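Blr6230 protein (Bradyrhizobium diazoefficiens USDA 110, PDB 5NJW) is probably a zinc-dependent subclass B3 metallo-beta-lactamase that hydrolyses the amide bond of beta-lactam antibiotics. Local coordinates at residues P175-G180 with T204-R209. Sequence-based numbering, arbitrary orientation. Where two conformers were deposited one is given.
With ZN (zinc ion), chain C; BO3 (boric acid), chain F; EDO (1,2-ethanediol), chain H.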
ATOM      1  N   PRO A 175      -6.388  -4.751  -9.111  1.00  7.45           N
ATOM      2  CA  PRO A 175      -5.272  -4.500 -10.020  1.00  7.54           C
ATOM      3  C   PRO A 175      -5.383  -3.203 -10.809  1.00  6.79           C
ATOM      4  O   PRO A 175      -6.423  -2.563 -10.874  1.00  6.87           O
ATOM      5  CB  PRO A 175      -5.317  -5.719 -10.952  1.00  8.47           C
ATOM      6  CG  PRO A 175      -6.770  -6.050 -11.006  1.00  8.49           C
ATOM      7  CD  PRO A 175      -7.201  -5.901  -9.573  1.00  7.93           C
ATOM      8  N   GLY A 176      -4.254  -2.812 -11.391  1.00  6.95           N
ATOM      9  CA  GLY A 176      -4.150  -1.608 -12.213  1.00  6.86           C
ATOM     10  C   GLY A 176      -2.812  -0.952 -11.955  1.00  6.79           C
ATOM     11  O   GLY A 176      -1.902  -0.996 -12.783  1.00  6.75           O
ATOM     12  N   HIS A 177      -2.668  -0.386 -10.762  1.00  6.62           N
ATOM     13  CA  HIS A 177      -1.405   0.241 -10.396  1.00  6.34           C
ATOM     14  C   HIS A 177      -0.270  -0.794 -10.447  1.00  6.06           C
ATOM     15  O   HIS A 177       0.864  -0.460 -10.800  1.00  6.44           O
ATOM     16  CB  HIS A 177      -1.564   0.915  -9.047  1.00  6.27           C
ATOM     17  CG  HIS A 177      -0.346   1.639  -8.604  1.00  5.99           C
ATOM     18  ND1 HIS A 177      -0.018   2.909  -9.021  1.00  6.09           N
ATOM     19  CD2 HIS A 177       0.668   1.238  -7.817  1.00  5.62           C
ATOM     20  CE1 HIS A 177       1.117   3.279  -8.454  1.00  6.13           C
ATOM     21  NE2 HIS A 177       1.580   2.265  -7.751  1.00  5.92           N
ATOM     22  N   SER A 178      -0.576  -2.044 -10.112  1.00  6.28           N
ATOM     23  CA  SER A 178       0.305  -3.183 -10.382  0.70  6.78           C
ATOM     24  C   SER A 178      -0.604  -4.355 -10.719  1.00  7.39           C
ATOM     25  O   SER A 178      -1.800  -4.329 -10.384  1.00  7.26           O
ATOM     26  CB  SER A 178       1.204  -3.551  -9.187  0.70  6.95           C
ATOM     27  OG  SER A 178       0.439  -4.227  -8.175  0.70  6.66           O
ATOM     28  N   PRO A 179      -0.062  -5.395 -11.382  1.00  7.42           N
ATOM     29  CA  PRO A 179      -0.982  -6.467 -11.785  1.00  7.76           C
ATOM     30  C   PRO A 179      -1.553  -7.253 -10.616  1.00  8.13           C
ATOM     31  O   PRO A 179      -2.657  -7.797 -10.724  1.00 10.37           O
ATOM     32  CB  PRO A 179      -0.119  -7.360 -12.716  1.00  8.81           C
ATOM     33  CG  PRO A 179       1.291  -7.013 -12.422  1.00  9.44           C
ATOM     34  CD  PRO A 179       1.301  -5.594 -11.920  1.00  8.01           C
ATOM     35  N   GLY A 180      -0.813  -7.314  -9.511  1.00  7.48           N
ATOM     36  CA  GLY A 180      -1.249  -8.064  -8.333  1.00  7.34           C
ATOM     37  C   GLY A 180      -1.670  -7.202  -7.156  1.00  6.85           C
ATOM     38  O   GLY A 180      -1.687  -7.685  -6.029  1.00  7.74           O
ATOM     39  N   THR A 204      -3.353   5.050  -8.626  1.00  7.20           N
ATOM     40  CA  THR A 204      -2.746   6.112  -9.422  1.00  7.15           C
ATOM     41  C   THR A 204      -2.125   5.520 -10.704  1.00  6.80           C
ATOM     42  O   THR A 204      -1.723   4.364 -10.743  1.00  6.09           O
ATOM     43  CB  THR A 204      -1.656   6.845  -8.625  1.00  8.24           C
ATOM     44  OG1 THR A 204      -0.615   5.903  -8.359  1.00  8.42           O
ATOM     45  CG2 THR A 204      -2.214   7.442  -7.343  1.00  9.29           C
ATOM     46  N   VAL A 205      -2.047   6.333 -11.750  1.00  7.19           N
ATOM     47  CA  VAL A 205      -1.350   5.952 -12.977  1.00  7.39           C
ATOM     48  C   VAL A 205       0.165   5.966 -12.775  1.00  6.64           C
ATOM     49  O   VAL A 205       0.859   5.029 -13.175  1.00  6.89           O
ATOM     50  CB  VAL A 205      -1.770   6.852 -14.164  1.00  7.98           C
ATOM     51  CG1 VAL A 205      -0.937   6.560 -15.395  1.00  8.52           C
ATOM     52  CG2 VAL A 205      -3.232   6.624 -14.469  1.00  8.45           C
ATOM     53  N   ALA A 206       0.663   7.039 -12.147  1.00  7.09           N
ATOM     54  CA  ALA A 206       2.063   7.158 -11.753  1.00  7.20           C
ATOM     55  C   ALA A 206       2.986   6.889 -12.945  1.00  7.24           C
ATOM     56  O   ALA A 206       2.833   7.602 -13.967  1.00  8.06           O
ATOM     57  CB  ALA A 206       2.317   6.284 -10.528  1.00  7.58           C
ATOM     58  N   LEU A 207       3.911   5.933 -12.861  1.00  7.31           N
ATOM     59  CA  LEU A 207       4.856   5.671 -13.938  1.00  7.66           C
ATOM     60  C   LEU A 207       4.346   4.662 -14.960  1.00  7.04           C
ATOM     61  O   LEU A 207       5.060   4.343 -15.897  1.00  7.95           O
ATOM     62  CB  LEU A 207       6.176   5.165 -13.377  1.00  8.61           C
ATOM     63  CG  LEU A 207       6.907   6.107 -12.416  1.00  9.81           C
ATOM     64  CD1 LEU A 207       8.174   5.396 -11.930  1.00 10.41           C
ATOM     65  CD2 LEU A 207       7.222   7.449 -13.063  1.00 11.07           C
ATOM     66  N   ASN A 208       3.130   4.138 -14.803  1.00  6.61           N
ATOM     67  CA  ASN A 208       2.660   3.112 -15.712  1.00  7.13           C
ATOM     68  C   ASN A 208       2.342   3.652 -17.119  1.00  7.34           C
ATOM     69  O   ASN A 208       1.842   4.765 -17.273  1.00  7.87           O
ATOM     70  CB  ASN A 208       1.433   2.399 -15.144  1.00  7.09           C
ATOM     71  CG  ASN A 208       1.779   1.540 -13.948  1.00  7.03           C
ATOM     72  OD1 ASN A 208       2.897   1.013 -13.839  1.00  7.48           O
ATOM     73  ND2 ASN A 208       0.825   1.416 -13.023  1.00  7.39           N
ATOM     74  N   ARG A 209       2.618   2.798 -18.097  1.00  7.59           N
ATOM     75  CA  ARG A 209       2.237   3.037 -19.482  1.00  8.20           C
ATOM     76  C   ARG A 209       0.904   2.324 -19.693  1.00  8.10           C
ATOM     77  O   ARG A 209       0.794   1.122 -19.461  1.00  8.33           O
ATOM     78  CB  ARG A 209       3.294   2.503 -20.443  1.00  9.02           C
ATOM     79  CG  ARG A 209       4.671   3.144 -20.241  1.00 10.11           C
ATOM     80  CD  ARG A 209       5.616   2.828 -21.392  1.00 11.72           C
ATOM     81  NE  ARG A 209       5.720   1.388 -21.539  1.00 12.37           N
ATOM     82  CZ  ARG A 209       6.556   0.590 -20.881  1.00 12.70           C
ATOM     83  NH1 ARG A 209       7.473   1.087 -20.074  1.00 13.68           N
ATOM     84  NH2 ARG A 209       6.495  -0.732 -21.049  1.00 14.63           N
TER
HETATM   85 ZN    ZN C 301       3.329   1.945  -6.692  1.00  6.22          ZN
HETATM   86  B   BO3 F 304       1.670   5.140  -5.717  1.00 11.91           B
HETATM   87  O1  BO3 F 304       1.983   3.920  -4.839  1.00  8.81           O
HETATM   88  O2  BO3 F 304       2.804   6.073  -6.163  1.00 22.25           O
HETATM   89  O3  BO3 F 304       0.214   5.483  -6.064  1.00 13.97           O
HETATM   90  C1  EDO H 306      -6.084  -9.744  -9.963  1.00 26.64           C
HETATM   91  O1  EDO H 306      -4.678  -9.557  -9.823  1.00 22.33           O
HETATM   92  C2  EDO H 306      -6.362 -10.690 -11.119  1.00 30.22           C
HETATM   93  O2  EDO H 306      -6.858 -10.018 -12.278  1.00 34.23           O
HETATM   94  O   HOH W   1       3.109  -1.305 -12.094  1.00  7.52           O
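His177 and Thr204 meet beside the zinc site of the metallo-beta-lactamase fold. The two loops follow strands 167-173 and 193-199 of the five-stranded sheet. His177 NE2 binds a zinc ion at 2.1 Å, and His101 and His103 bind the same zinc. CG of His177 is anti to the backbone N (chi1 -177°), which carries the imidazole across to segment 204-209.

Two direct hydrogen bonds join the loops. His177 ND1 donates to Thr204 O at 2.8 Å in a nearly straight bond (N-H...O 173°), with the acceptor in the ring plane. This second-shell bond holds the ring's rotation and is consistent with keeping NE2 aimed at the metal. Thr204 O is also hydrogen-bonded to Tyr223 OH of helix 219-232. Asn208 ND2 donates to His177 O at 2.9 Å, approaching from above the carbonyl plane. A water bridges His177 O and Asn208 OD1, so the amide reaches this carbonyl directly through ND2 and by way of the water through OD1. Tyr136 OH is hydrogen-bonded to OD1 and Tyr223 OH to ND2.

Nonpolar contact is slight. Ala206 CB lies at the edge of the imidazole, 3.8 Å from His177 CE1. A type II' turn from Val205 to Asn208 brings the Asn208 amide back to the histidine loop.

Boric acid lies beside Thr204 and is also hydrogen-bonded to Ser202 OG. Thr204 OG1 donates to its O3 in a very short hydrogen bond of 2.5 Å.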